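Local coordinates for SusD/RagB family nutrient-binding outer membrane lipoprotein (Bacteroides vulgatus, PDB 4F7A) that probably binds glycans, possibly mucin O-glycans, at the outer membrane as a SusD-like lipoprotein built largely of helices, at residues Gly59-Phe68 with Gly259-Ile267; Pro309-Phe317 with Tyr389-Gly397. All coordinates share one frame; numbering follows the deposited sequence.

Interaction 1: Gly59-Phe68 with Gly259-Ile267; sequences GYFHDFASKF and GETYMGATI
Tyr-262 and His-62 pair as antiparallel strand residues, joined by two backbone hydrogen bonds. Tyr-262 N gives to His-62 O at 2.9 Å, and His-62 N gives to Tyr-262 O. Gly-264 N extends the ladder to Tyr-60 O. The Tyr-262 side chain can be followed outward. Its CB lies 3.2 Å from His-62 O. CG is anti to its own carbonyl carbon (chi1 -74°), which carries the ring along segment 59-68 toward Phe-64. CD1 approaches Phe-64 CB, and CE1 comes to 3.5 Å from the same atom. The two rings meet obliquely, their planes 47° apart. At the tip, OH hydrogen-bonds to Gln-313 O, and Phe-317 meets the ring edge-to-face. Phe-64 CD1 also lies 3.2 Å from Gly-259 O. Nearby, Asp-63 OD2 and Glu-260 OE1 are only 2.5 Å apart, so one of the acids probably carries a proton. Asp-63 OD1 accepts from Ala-65 N in an Asx turn. At the far end Tyr-60 CD1 packs on Ile-267 CD1 at 3.8 Å. A water accepts from Thr-266 N and donates to Gly-59 O. Gly-264 is the N-cap of helix 265-273, and a CB there would run into Gly-59 O. Together these contacts form a short two-stranded antiparallel ladder joining helix-connecting segments of a largely helical SusD-like fold.

Interaction 2: Pro309-Phe317 with Tyr389-Gly397; sequences PNYYQSYSF and YINYAAGPG
Two loops of the SusD-like fold meet here through a cluster of tyrosines, with two overlapping type I beta turns on the 309-317 side and an inverse gamma turn centred on Asn-391 on the other. Tyr-311 lays its ring against the backbone of Ala-394 and Gly-395. Gly-395 CA sits over one face, 3.6 Å from the ring centroid, in a CH-pi contact. Pro-309 O lies over the opposite face. Tyr-311 CG is anti to its own carbonyl carbon (chi1 -57°), which turns the ring toward the 394-396 backbone, where its CE2 also meets Pro-396 CD. Replacing Tyr-311 with an alanine would probably leave Gly-395 and Pro-396 without their aromatic partner and open a gap beside them. Tyr-312 CE1 touches Ala-393 CB at 3.5 Å. The Tyr-312 ring in turn stands over Tyr-315, with CD1 above the centre of that ring. Tyr-315 OH donates to Tyr-389 OH at 2.9 Å and accepts weak bonds from Tyr-392 N and Ala-393 N. Tyr-389 OH then donates to Asn-391 OD1 at 2.6 Å, tilted 21° from the amide carbonyl plane. One water links Tyr-312 OH and Asn-391 ND2 to Ala-394 O and Gly-397 N. Two tyrosine hydroxyls therefore grip the Asn-391 carbonyl, and the second, Tyr-312 OH, reaches OD1 at 2.7 Å, in the carbonyl plane and on a lone pair.

Interaction 1 is the more buried contact and lies nearer the centre of the chain. Interaction 2 is partly exposed and farther out. Their centres are about 10 Å apart, on the same side of the chain's centre. Segment 309-317 joins them: besides Gln-313 O, which meets Tyr-262 OH, its Pro-309 O probably accepts from Ser-66 OG at 2.7 Å. Phe-317 CD1 also packs on Thr-261 O. The chemistry differs with place. The inner contact pairs strand backbones and brings two acids together. The outer one has no regular strand or helix. It relies on tyrosine hydroxyls and an asparagine amide. Both contacts use water bridges.

Interaction 1: Gly59-Phe68 with Gly259-Ile267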
ATOM      1  N   GLY A  59      -1.119   0.321 -11.026  1.00 13.50           N
ATOM      2  CA  GLY A  59      -2.139   0.493 -12.046  1.00 12.78           C
ATOM      3  C   GLY A  59      -3.186   1.549 -11.751  1.00 12.19           C
ATOM      4  O   GLY A  59      -4.032   1.818 -12.611  1.00 12.49           O
ATOM      5  N   TYR A  60      -3.124   2.180 -10.574  1.00 12.93           N
ATOM      6  CA  TYR A  60      -4.136   3.159 -10.179  1.00 11.45           C
ATOM      7  C   TYR A  60      -4.030   4.477 -10.947  1.00 13.00           C
ATOM      8  O   TYR A  60      -5.045   5.027 -11.391  1.00 13.15           O
ATOM      9  CB  TYR A  60      -4.030   3.549  -8.700  1.00 11.93           C
ATOM     10  CG  TYR A  60      -4.458   2.539  -7.676  1.00 11.22           C
ATOM     11  CD1 TYR A  60      -5.265   1.436  -7.994  1.00 11.25           C
ATOM     12  CD2 TYR A  60      -4.083   2.708  -6.356  1.00 11.10           C
ATOM     13  CE1 TYR A  60      -5.662   0.529  -6.995  1.00 12.50           C
ATOM     14  CE2 TYR A  60      -4.459   1.809  -5.373  1.00  8.50           C
ATOM     15  CZ  TYR A  60      -5.246   0.722  -5.694  1.00 11.09           C
ATOM     16  OH  TYR A  60      -5.622  -0.108  -4.666  1.00 10.14           O
ATOM     17  N   PHE A  61      -2.816   5.014 -11.018  1.00 13.29           N
ATOM     18  CA  PHE A  61      -2.598   6.408 -11.445  1.00 12.66           C
ATOM     19  C   PHE A  61      -1.513   6.549 -12.493  1.00 13.03           C
ATOM     20  O   PHE A  61      -0.648   5.681 -12.658  1.00 12.23           O
ATOM     21  CB  PHE A  61      -2.255   7.318 -10.251  1.00 12.70           C
ATOM     22  CG  PHE A  61      -3.352   7.432  -9.234  1.00 13.30           C
ATOM     23  CD1 PHE A  61      -4.533   8.096  -9.542  1.00 12.21           C
ATOM     24  CD2 PHE A  61      -3.199   6.898  -7.957  1.00 13.70           C
ATOM     25  CE1 PHE A  61      -5.555   8.199  -8.609  1.00 15.65           C
ATOM     26  CE2 PHE A  61      -4.235   7.009  -7.006  1.00 12.69           C
ATOM     27  CZ  PHE A  61      -5.414   7.652  -7.358  1.00 14.02           C
ATOM     28  N   HIS A  62      -1.567   7.660 -13.221  1.00 13.05           N
ATOM     29  CA  HIS A  62      -0.507   8.004 -14.175  1.00 14.73           C
ATOM     30  C   HIS A  62      -0.469   9.507 -14.348  1.00 14.77           C
ATOM     31  O   HIS A  62      -1.486  10.184 -14.217  1.00 15.29           O
ATOM     32  CB  HIS A  62      -0.724   7.300 -15.520  1.00 14.16           C
ATOM     33  CG  HIS A  62       0.534   7.080 -16.300  1.00 15.22           C
ATOM     34  ND1 HIS A  62       1.227   8.113 -16.892  1.00 14.95           N
ATOM     35  CD2 HIS A  62       1.228   5.949 -16.582  1.00 16.32           C
ATOM     36  CE1 HIS A  62       2.292   7.630 -17.512  1.00 20.02           C
ATOM     37  NE2 HIS A  62       2.319   6.317 -17.336  1.00 15.49           N
ATOM     38  N   ASP A  63       0.729  10.036 -14.556  1.00 15.43           N
ATOM     39  CA  ASP A  63       0.916  11.433 -14.869  1.00 14.94           C
ATOM     40  C   ASP A  63       0.530  11.681 -16.328  1.00 17.00           C
ATOM     41  O   ASP A  63       0.352  10.731 -17.083  1.00 19.07           O
ATOM     42  CB  ASP A  63       2.373  11.817 -14.562  1.00 17.04           C
ATOM     43  CG  ASP A  63       2.522  13.274 -14.139  1.00 18.54           C
ATOM     44  OD1 ASP A  63       2.081  14.138 -14.912  1.00 19.96           O
ATOM     45  OD2 ASP A  63       3.067  13.550 -13.045  1.00 19.69           O
ATOM     46  N   PHE A  64       0.361  12.942 -16.723  1.00 15.94           N
ATOM     47  CA  PHE A  64       0.114  13.278 -18.131  1.00 18.52           C
ATOM     48  C   PHE A  64       1.371  13.807 -18.827  1.00 16.73           C
ATOM     49  O   PHE A  64       1.394  13.936 -20.061  1.00 16.28           O
ATOM     50  CB  PHE A  64      -1.004  14.330 -18.269  1.00 18.17           C
ATOM     51  CG  PHE A  64      -0.561  15.732 -17.937  1.00 21.00           C
ATOM     52  CD1 PHE A  64      -0.331  16.116 -16.634  1.00 23.10           C
ATOM     53  CD2 PHE A  64      -0.351  16.665 -18.946  1.00 31.60           C
ATOM     54  CE1 PHE A  64       0.104  17.413 -16.332  1.00 26.20           C
ATOM     55  CE2 PHE A  64       0.076  17.965 -18.649  1.00 30.01           C
ATOM     56  CZ  PHE A  64       0.309  18.328 -17.339  1.00 33.51           C
ATOM     57  N   ALA A  65       2.400  14.130 -18.050  1.00 16.59           N
ATOM     58  CA  ALA A  65       3.516  14.898 -18.588  1.00 17.74           C
ATOM     59  C   ALA A  65       4.412  13.999 -19.400  1.00 16.28           C
ATOM     60  O   ALA A  65       5.095  13.119 -18.840  1.00 15.82           O
ATOM     61  CB  ALA A  65       4.316  15.610 -17.466  1.00 18.15           C
ATOM     62  N   SER A  66       4.439  14.231 -20.716  1.00 16.07           N
ATOM     63  CA  SER A  66       5.322  13.441 -21.614  1.00 17.55           C
ATOM     64  C   SER A  66       6.811  13.555 -21.267  1.00 18.43           C
ATOM     65  O   SER A  66       7.598  12.634 -21.541  1.00 16.90           O
ATOM     66  CB  SER A  66       5.078  13.789 -23.084  1.00 19.90           C
ATOM     67  OG  SER A  66       3.878  13.161 -23.513  1.00 19.84           O
ATOM     68  N   LYS A  67       7.204  14.648 -20.614  1.00 18.69           N
ATOM     69  CA  LYS A  67       8.590  14.764 -20.115  1.00 20.09           C
ATOM     70  C   LYS A  67       8.996  13.614 -19.162  1.00 19.54           C
ATOM     71  O   LYS A  67      10.173  13.286 -19.066  1.00 20.96           O
ATOM     72  CB  LYS A  67       8.851  16.141 -19.492  1.00 20.70           C
ATOM     73  CG  LYS A  67       8.115  16.463 -18.236  1.00 27.80           C
ATOM     74  CD  LYS A  67       8.660  17.739 -17.555  1.00 31.21           C
ATOM     75  CE  LYS A  67       7.760  18.098 -16.375  1.00 39.68           C
ATOM     76  NZ  LYS A  67       8.188  19.303 -15.602  1.00 45.13           N
ATOM     77  N   PHE A  68       8.012  12.989 -18.502  1.00 18.00           N
ATOM     78  CA  PHE A  68       8.254  11.832 -17.637  1.00 15.74           C
ATOM     79  C   PHE A  68       8.153  10.477 -18.331  1.00 15.67           C
ATOM     80  O   PHE A  68       8.468   9.453 -17.711  1.00 15.79           O
ATOM     81  CB  PHE A  68       7.262  11.836 -16.458  1.00 15.98           C
ATOM     82  CG  PHE A  68       7.405  13.034 -15.526  1.00 17.53           C
ATOM     83  CD1 PHE A  68       8.589  13.782 -15.456  1.00 21.58           C
ATOM     84  CD2 PHE A  68       6.356  13.393 -14.691  1.00 21.75           C
ATOM     85  CE1 PHE A  68       8.701  14.863 -14.575  1.00 25.52           C
ATOM     86  CE2 PHE A  68       6.473  14.466 -13.808  1.00 21.09           C
ATOM     87  CZ  PHE A  68       7.638  15.195 -13.741  1.00 22.16           C
ATOM     88  N   GLY A 259      -2.524  18.938 -11.410  1.00 17.98           N
ATOM     89  CA  GLY A 259      -3.018  18.347 -12.631  1.00 17.27           C
ATOM     90  C   GLY A 259      -2.330  17.058 -13.044  1.00 17.21           C
ATOM     91  O   GLY A 259      -2.319  16.737 -14.220  1.00 16.45           O
ATOM     92  N   GLU A 260      -1.807  16.284 -12.093  1.00 17.18           N
ATOM     93  CA  GLU A 260      -0.911  15.151 -12.418  1.00 16.52           C
ATOM     94  C   GLU A 260      -1.377  13.758 -11.983  1.00 16.84           C
ATOM     95  O   GLU A 260      -0.597  12.817 -12.039  1.00 18.05           O
ATOM     96  CB  GLU A 260       0.501  15.439 -11.862  1.00 18.02           C
ATOM     97  CG  GLU A 260       1.231  16.520 -12.651  1.00 20.60           C
ATOM     98  CD  GLU A 260       2.645  16.765 -12.172  1.00 24.14           C
ATOM     99  OE1 GLU A 260       3.486  15.851 -12.264  1.00 19.71           O
ATOM    100  OE2 GLU A 260       2.930  17.888 -11.721  1.00 22.15           O
ATOM    101  N   THR A 261      -2.648  13.609 -11.595  1.00 16.92           N
ATOM    102  CA  THR A 261      -3.174  12.317 -11.134  1.00 13.41           C
ATOM    103  C   THR A 261      -4.313  11.808 -12.016  1.00 14.95           C
ATOM    104  O   THR A 261      -5.481  12.067 -11.745  1.00 15.17           O
ATOM    105  CB  THR A 261      -3.663  12.443  -9.680  1.00 15.81           C
ATOM    106  OG1 THR A 261      -4.607  13.513  -9.602  1.00 16.59           O
ATOM    107  CG2 THR A 261      -2.479  12.715  -8.735  1.00 10.48           C
ATOM    108  N   TYR A 262      -3.956  11.106 -13.088  1.00 12.01           N
ATOM    109  CA  TYR A 262      -4.925  10.532 -14.010  1.00 12.43           C
ATOM    110  C   TYR A 262      -5.180   9.078 -13.677  1.00 11.13           C
ATOM    111  O   TYR A 262      -4.347   8.406 -13.060  1.00 11.49           O
ATOM    112  CB  TYR A 262      -4.442  10.643 -15.477  1.00 12.46           C
ATOM    113  CG  TYR A 262      -4.542  12.035 -16.018  1.00 11.09           C
ATOM    114  CD1 TYR A 262      -3.635  13.028 -15.621  1.00 14.44           C
ATOM    115  CD2 TYR A 262      -5.576  12.394 -16.878  1.00 14.97           C
ATOM    116  CE1 TYR A 262      -3.725  14.311 -16.116  1.00 15.42           C
ATOM    117  CE2 TYR A 262      -5.677  13.689 -17.358  1.00 13.55           C
ATOM    118  CZ  TYR A 262      -4.757  14.643 -16.966  1.00 12.56           C
ATOM    119  OH  TYR A 262      -4.856  15.950 -17.445  1.00 18.13           O
HETATM  120  N   MSE A 263      -6.341   8.616 -14.106  1.00 12.57           N
HETATM  121  CA  MSE A 263      -6.755   7.227 -14.040  1.00 11.73           C
HETATM  122  C   MSE A 263      -5.831   6.314 -14.855  1.00 12.16           C
HETATM  123  O   MSE A 263      -5.451   6.656 -15.964  1.00 13.66           O
HETATM  124  CB  MSE A 263      -8.166   7.134 -14.628  1.00 11.74           C
HETATM  125  CG  MSE A 263      -8.883   5.837 -14.350  1.00 12.96           C
HETATM  126 SE   MSE A 263     -10.620   5.874 -15.169  0.75  8.00          SE
HETATM  127  CE  MSE A 263     -11.515   4.592 -14.023  1.00 12.50           C
ATOM    128  N   GLY A 264      -5.472   5.150 -14.310  1.00 10.48           N
ATOM    129  CA  GLY A 264      -4.672   4.182 -15.070  1.00 11.54           C
ATOM    130  C   GLY A 264      -5.538   3.280 -15.941  1.00 13.04           C
ATOM    131  O   GLY A 264      -6.716   3.040 -15.640  1.00 12.02           O
ATOM    132  N   ALA A 265      -4.977   2.795 -17.045  1.00 11.40           N
ATOM    133  CA  ALA A 265      -5.706   1.900 -17.966  1.00 12.17           C
ATOM    134  C   ALA A 265      -6.306   0.636 -17.324  1.00  9.53           C
ATOM    135  O   ALA A 265      -7.413   0.227 -17.690  1.00 10.55           O
ATOM    136  CB  ALA A 265      -4.806   1.496 -19.169  1.00  9.34           C
ATOM    137  N   THR A 266      -5.619   0.017 -16.374  1.00 10.47           N
ATOM    138  CA  THR A 266      -6.131  -1.216 -15.779  1.00  9.94           C
ATOM    139  C   THR A 266      -7.347  -0.950 -14.919  1.00 10.51           C
ATOM    140  O   THR A 266      -8.299  -1.676 -15.014  1.00 11.17           O
ATOM    141  CB  THR A 266      -5.078  -2.032 -14.958  1.00 10.76           C
ATOM    142  OG1 THR A 266      -3.897  -2.264 -15.757  1.00 12.15           O
ATOM    143  CG2 THR A 266      -5.655  -3.379 -14.562  1.00 12.01           C
ATOM    144  N   ILE A 267      -7.321   0.104 -14.106  1.00 10.42           N
ATOM    145  CA  ILE A 267      -8.468   0.419 -13.262  1.00  9.37           C
ATOM    146  C   ILE A 267      -9.651   0.901 -14.127  1.00 10.12           C
ATOM    147  O   ILE A 267     -10.799   0.578 -13.812  1.00 11.76           O
ATOM    148  CB  ILE A 267      -8.086   1.346 -12.074  1.00  8.87           C
ATOM    149  CG1 ILE A 267      -9.192   1.302 -10.997  1.00 12.13           C
ATOM    150  CG2 ILE A 267      -7.799   2.801 -12.515  1.00 11.68           C
ATOM    151  CD1 ILE A 267      -8.728   1.829  -9.602  1.00 12.18           C
TER
HETATM  152  O   HOH W   1      -3.247   0.800 -15.136  1.00 14.49           O

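Interaction 2: Pro309-Phe317 with Tyr389-Gly397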
ATOM      1  N   PRO A 309       3.895  16.316 -27.421  1.00 20.88           N
ATOM      2  CA  PRO A 309       2.577  16.612 -26.829  1.00 20.53           C
ATOM      3  C   PRO A 309       2.277  15.709 -25.625  1.00 20.64           C
ATOM      4  O   PRO A 309       2.814  14.597 -25.527  1.00 21.03           O
ATOM      5  CB  PRO A 309       1.600  16.304 -27.971  1.00 22.40           C
ATOM      6  CG  PRO A 309       2.453  16.360 -29.234  1.00 22.21           C
ATOM      7  CD  PRO A 309       3.777  15.812 -28.802  1.00 20.62           C
ATOM      8  N   ASN A 310       1.444  16.200 -24.717  1.00 19.14           N
ATOM      9  CA  ASN A 310       1.015  15.438 -23.566  1.00 18.98           C
ATOM     10  C   ASN A 310      -0.246  14.679 -23.973  1.00 18.33           C
ATOM     11  O   ASN A 310      -1.379  15.122 -23.739  1.00 17.20           O
ATOM     12  CB  ASN A 310       0.773  16.370 -22.393  1.00 19.38           C
ATOM     13  CG  ASN A 310       2.032  17.120 -21.988  1.00 23.36           C
ATOM     14  OD1 ASN A 310       3.098  16.524 -21.811  1.00 19.02           O
ATOM     15  ND2 ASN A 310       1.923  18.428 -21.877  1.00 18.51           N
ATOM     16  N   TYR A 311      -0.027  13.517 -24.572  1.00 18.24           N
ATOM     17  CA  TYR A 311      -1.077  12.825 -25.305  1.00 16.18           C
ATOM     18  C   TYR A 311      -2.299  12.468 -24.468  1.00 13.36           C
ATOM     19  O   TYR A 311      -3.395  12.409 -24.990  1.00 13.81           O
ATOM     20  CB  TYR A 311      -0.531  11.534 -25.931  1.00 16.94           C
ATOM     21  CG  TYR A 311       0.656  11.712 -26.870  1.00 16.85           C
ATOM     22  CD1 TYR A 311       0.517  12.392 -28.066  1.00 18.91           C
ATOM     23  CD2 TYR A 311       1.897  11.171 -26.578  1.00 20.70           C
ATOM     24  CE1 TYR A 311       1.594  12.554 -28.949  1.00 20.64           C
ATOM     25  CE2 TYR A 311       2.993  11.337 -27.462  1.00 19.61           C
ATOM     26  CZ  TYR A 311       2.814  12.018 -28.644  1.00 20.90           C
ATOM     27  OH  TYR A 311       3.867  12.182 -29.513  1.00 29.24           O
ATOM     28  N   TYR A 312      -2.106  12.221 -23.186  1.00 13.92           N
ATOM     29  CA  TYR A 312      -3.155  11.670 -22.328  1.00 14.54           C
ATOM     30  C   TYR A 312      -3.814  12.712 -21.423  1.00 15.20           C
ATOM     31  O   TYR A 312      -4.524  12.387 -20.512  1.00 15.84           O
ATOM     32  CB  TYR A 312      -2.585  10.495 -21.515  1.00 14.54           C
ATOM     33  CG  TYR A 312      -2.205   9.373 -22.438  1.00 15.06           C
ATOM     34  CD1 TYR A 312      -3.183   8.621 -23.068  1.00 13.45           C
ATOM     35  CD2 TYR A 312      -0.873   9.118 -22.757  1.00 18.30           C
ATOM     36  CE1 TYR A 312      -2.857   7.618 -23.974  1.00 15.16           C
ATOM     37  CE2 TYR A 312      -0.527   8.108 -23.674  1.00 16.73           C
ATOM     38  CZ  TYR A 312      -1.534   7.361 -24.263  1.00 14.30           C
ATOM     39  OH  TYR A 312      -1.230   6.414 -25.184  1.00 13.11           O
ATOM     40  N   GLN A 313      -3.558  13.983 -21.694  1.00 17.55           N
ATOM     41  CA  GLN A 313      -4.026  15.074 -20.850  1.00 17.88           C
ATOM     42  C   GLN A 313      -5.557  15.218 -20.749  1.00 17.31           C
ATOM     43  O   GLN A 313      -6.060  15.837 -19.805  1.00 16.85           O
ATOM     44  CB  GLN A 313      -3.356  16.345 -21.389  1.00 22.13           C
ATOM     45  CG  GLN A 313      -3.932  17.656 -21.090  1.00 34.31           C
ATOM     46  CD  GLN A 313      -3.180  18.689 -21.905  1.00 44.14           C
ATOM     47  OE1 GLN A 313      -3.666  19.170 -22.933  1.00 48.44           O
ATOM     48  NE2 GLN A 313      -1.945  18.939 -21.514  1.00 35.02           N
ATOM     49  N   SER A 314      -6.298  14.651 -21.698  1.00 16.34           N
ATOM     50  CA  SER A 314      -7.768  14.666 -21.647  1.00 17.69           C
ATOM     51  C   SER A 314      -8.412  13.340 -21.232  1.00 14.42           C
ATOM     52  O   SER A 314      -9.635  13.180 -21.319  1.00 15.71           O
ATOM     53  CB  SER A 314      -8.316  15.151 -22.988  1.00 19.51           C
ATOM     54  OG  SER A 314      -7.829  16.465 -23.206  1.00 25.47           O
ATOM     55  N   TYR A 315      -7.593  12.407 -20.751  1.00 14.64           N
ATOM     56  CA  TYR A 315      -8.100  11.169 -20.120  1.00 14.29           C
ATOM     57  C   TYR A 315      -8.718  11.449 -18.747  1.00 14.76           C
ATOM     58  O   TYR A 315      -8.723  12.596 -18.261  1.00 14.68           O
ATOM     59  CB  TYR A 315      -6.993  10.098 -20.062  1.00 12.19           C
ATOM     60  CG  TYR A 315      -6.872   9.265 -21.331  1.00 11.35           C
ATOM     61  CD1 TYR A 315      -7.089   9.814 -22.601  1.00 14.73           C
ATOM     62  CD2 TYR A 315      -6.529   7.924 -21.264  1.00 13.38           C
ATOM     63  CE1 TYR A 315      -6.970   9.037 -23.766  1.00 14.16           C
ATOM     64  CE2 TYR A 315      -6.386   7.164 -22.392  1.00 13.11           C
ATOM     65  CZ  TYR A 315      -6.629   7.695 -23.643  1.00 14.77           C
ATOM     66  OH  TYR A 315      -6.506   6.885 -24.756  1.00 16.12           O
ATOM     67  N   SER A 316      -9.288  10.419 -18.130  1.00 14.23           N
ATOM     68  CA  SER A 316      -9.996  10.597 -16.865  1.00 14.10           C
ATOM     69  C   SER A 316      -9.053  11.010 -15.731  1.00 14.82           C
ATOM     70  O   SER A 316      -7.970  10.458 -15.583  1.00 14.29           O
ATOM     71  CB  SER A 316     -10.736   9.332 -16.461  1.00 13.43           C
ATOM     72  OG  SER A 316     -11.856   9.106 -17.293  1.00 13.14           O
ATOM     73  N   PHE A 317      -9.510  11.986 -14.945  1.00 12.05           N
ATOM     74  CA  PHE A 317      -8.758  12.521 -13.839  1.00 13.36           C
ATOM     75  C   PHE A 317      -9.379  12.011 -12.562  1.00 12.09           C
ATOM     76  O   PHE A 317     -10.543  11.631 -12.554  1.00 13.18           O
ATOM     77  CB  PHE A 317      -8.818  14.064 -13.867  1.00 13.85           C
ATOM     78  CG  PHE A 317      -7.702  14.722 -13.101  1.00 12.50           C
ATOM     79  CD1 PHE A 317      -6.421  14.673 -13.581  1.00 14.52           C
ATOM     80  CD2 PHE A 317      -7.941  15.387 -11.904  1.00 17.09           C
ATOM     81  CE1 PHE A 317      -5.367  15.266 -12.890  1.00 18.29           C
ATOM     82  CE2 PHE A 317      -6.889  15.998 -11.215  1.00 15.46           C
ATOM     83  CZ  PHE A 317      -5.605  15.931 -11.710  1.00 16.18           C
ATOM     84  N   TYR A 389      -8.570  -1.954 -23.567  1.00 12.64           N
ATOM     85  CA  TYR A 389      -8.001  -0.610 -23.670  1.00 13.14           C
ATOM     86  C   TYR A 389      -7.924  -0.256 -25.155  1.00 13.41           C
ATOM     87  O   TYR A 389      -7.382  -1.028 -25.965  1.00 15.22           O
ATOM     88  CB  TYR A 389      -6.626  -0.496 -23.021  1.00 13.54           C
ATOM     89  CG  TYR A 389      -6.058   0.858 -23.312  1.00 15.75           C
ATOM     90  CD1 TYR A 389      -6.555   1.983 -22.667  1.00 12.64           C
ATOM     91  CD2 TYR A 389      -5.138   1.036 -24.330  1.00 13.73           C
ATOM     92  CE1 TYR A 389      -6.104   3.234 -22.988  1.00 10.08           C
ATOM     93  CE2 TYR A 389      -4.685   2.296 -24.677  1.00 18.87           C
ATOM     94  CZ  TYR A 389      -5.164   3.393 -23.991  1.00 15.91           C
ATOM     95  OH  TYR A 389      -4.734   4.647 -24.319  1.00 14.76           O
ATOM     96  N   ILE A 390      -8.490   0.906 -25.507  1.00 12.91           N
ATOM     97  CA  ILE A 390      -8.443   1.444 -26.857  1.00 13.86           C
ATOM     98  C   ILE A 390      -7.711   2.780 -26.786  1.00 15.40           C
ATOM     99  O   ILE A 390      -8.069   3.652 -25.978  1.00 13.73           O
ATOM    100  CB  ILE A 390      -9.835   1.688 -27.433  1.00 14.93           C
ATOM    101  CG1 ILE A 390     -10.703   0.429 -27.358  1.00 21.98           C
ATOM    102  CG2 ILE A 390      -9.712   2.209 -28.909  1.00 17.46           C
ATOM    103  CD1 ILE A 390     -10.155  -0.725 -28.138  1.00 23.16           C
ATOM    104  N   ASN A 391      -6.688   2.954 -27.621  1.00 15.00           N
ATOM    105  CA  ASN A 391      -5.883   4.160 -27.559  1.00 14.94           C
ATOM    106  C   ASN A 391      -6.532   5.322 -28.367  1.00 17.20           C
ATOM    107  O   ASN A 391      -6.238   5.530 -29.548  1.00 18.86           O
ATOM    108  CB  ASN A 391      -4.459   3.874 -28.033  1.00 14.98           C
ATOM    109  CG  ASN A 391      -3.496   4.957 -27.618  1.00 14.58           C
ATOM    110  OD1 ASN A 391      -3.251   5.136 -26.445  1.00 15.51           O
ATOM    111  ND2 ASN A 391      -2.948   5.676 -28.578  1.00 13.54           N
ATOM    112  N   TYR A 392      -7.414   6.074 -27.713  1.00 16.56           N
ATOM    113  CA  TYR A 392      -8.113   7.186 -28.371  1.00 17.53           C
ATOM    114  C   TYR A 392      -7.218   8.406 -28.503  1.00 20.22           C
ATOM    115  O   TYR A 392      -7.453   9.267 -29.355  1.00 21.28           O
ATOM    116  CB  TYR A 392      -9.409   7.519 -27.636  1.00 17.49           C
ATOM    117  CG  TYR A 392     -10.462   6.436 -27.786  1.00 15.89           C
ATOM    118  CD1 TYR A 392     -10.941   6.076 -29.041  1.00 22.13           C
ATOM    119  CD2 TYR A 392     -10.953   5.759 -26.685  1.00 20.85           C
ATOM    120  CE1 TYR A 392     -11.911   5.088 -29.198  1.00 22.52           C
ATOM    121  CE2 TYR A 392     -11.913   4.765 -26.828  1.00 18.12           C
ATOM    122  CZ  TYR A 392     -12.382   4.436 -28.077  1.00 26.26           C
ATOM    123  OH  TYR A 392     -13.331   3.469 -28.200  1.00 24.55           O
ATOM    124  N   ALA A 393      -6.167   8.462 -27.698  1.00 18.71           N
ATOM    125  CA  ALA A 393      -5.214   9.570 -27.736  1.00 19.02           C
ATOM    126  C   ALA A 393      -4.402   9.589 -29.026  1.00 21.42           C
ATOM    127  O   ALA A 393      -4.250   8.564 -29.686  1.00 20.35           O
ATOM    128  CB  ALA A 393      -4.249   9.469 -26.537  1.00 17.56           C
ATOM    129  N   ALA A 394      -3.836  10.751 -29.357  1.00 20.57           N
ATOM    130  CA  ALA A 394      -2.798  10.824 -30.367  1.00 21.18           C
ATOM    131  C   ALA A 394      -1.528  10.169 -29.792  1.00 20.25           C
ATOM    132  O   ALA A 394      -1.484   9.837 -28.607  1.00 20.61           O
ATOM    133  CB  ALA A 394      -2.519  12.303 -30.776  1.00 21.86           C
ATOM    134  N   GLY A 395      -0.530   9.957 -30.640  1.00 19.15           N
ATOM    135  CA  GLY A 395       0.736   9.376 -30.212  1.00 19.39           C
ATOM    136  C   GLY A 395       0.893   7.886 -30.517  1.00 18.47           C
ATOM    137  O   GLY A 395       0.044   7.286 -31.212  1.00 15.65           O
ATOM    138  N   PRO A 396       1.974   7.275 -29.995  1.00 17.32           N
ATOM    139  CA  PRO A 396       2.380   5.905 -30.349  1.00 18.94           C
ATOM    140  C   PRO A 396       1.745   4.798 -29.512  1.00 18.49           C
ATOM    141  O   PRO A 396       2.167   3.658 -29.621  1.00 17.56           O
ATOM    142  CB  PRO A 396       3.893   5.928 -30.095  1.00 20.18           C
ATOM    143  CG  PRO A 396       4.023   6.880 -28.895  1.00 20.32           C
ATOM    144  CD  PRO A 396       2.931   7.905 -29.063  1.00 19.91           C
ATOM    145  N   GLY A 397       0.749   5.118 -28.679  1.00 15.81           N
ATOM    146  CA  GLY A 397       0.073   4.110 -27.886  1.00 13.78           C
ATOM    147  C   GLY A 397      -0.657   3.066 -28.726  1.00 15.75           C
ATOM    148  O   GLY A 397      -1.061   3.354 -29.862  1.00 15.42           O
TER
HETATM  149  O   HOH W   2      -3.901  13.064 -27.623  1.00 16.61           O
HETATM  150  O   HOH W   3      -0.709   7.358 -27.759  1.00 15.19           O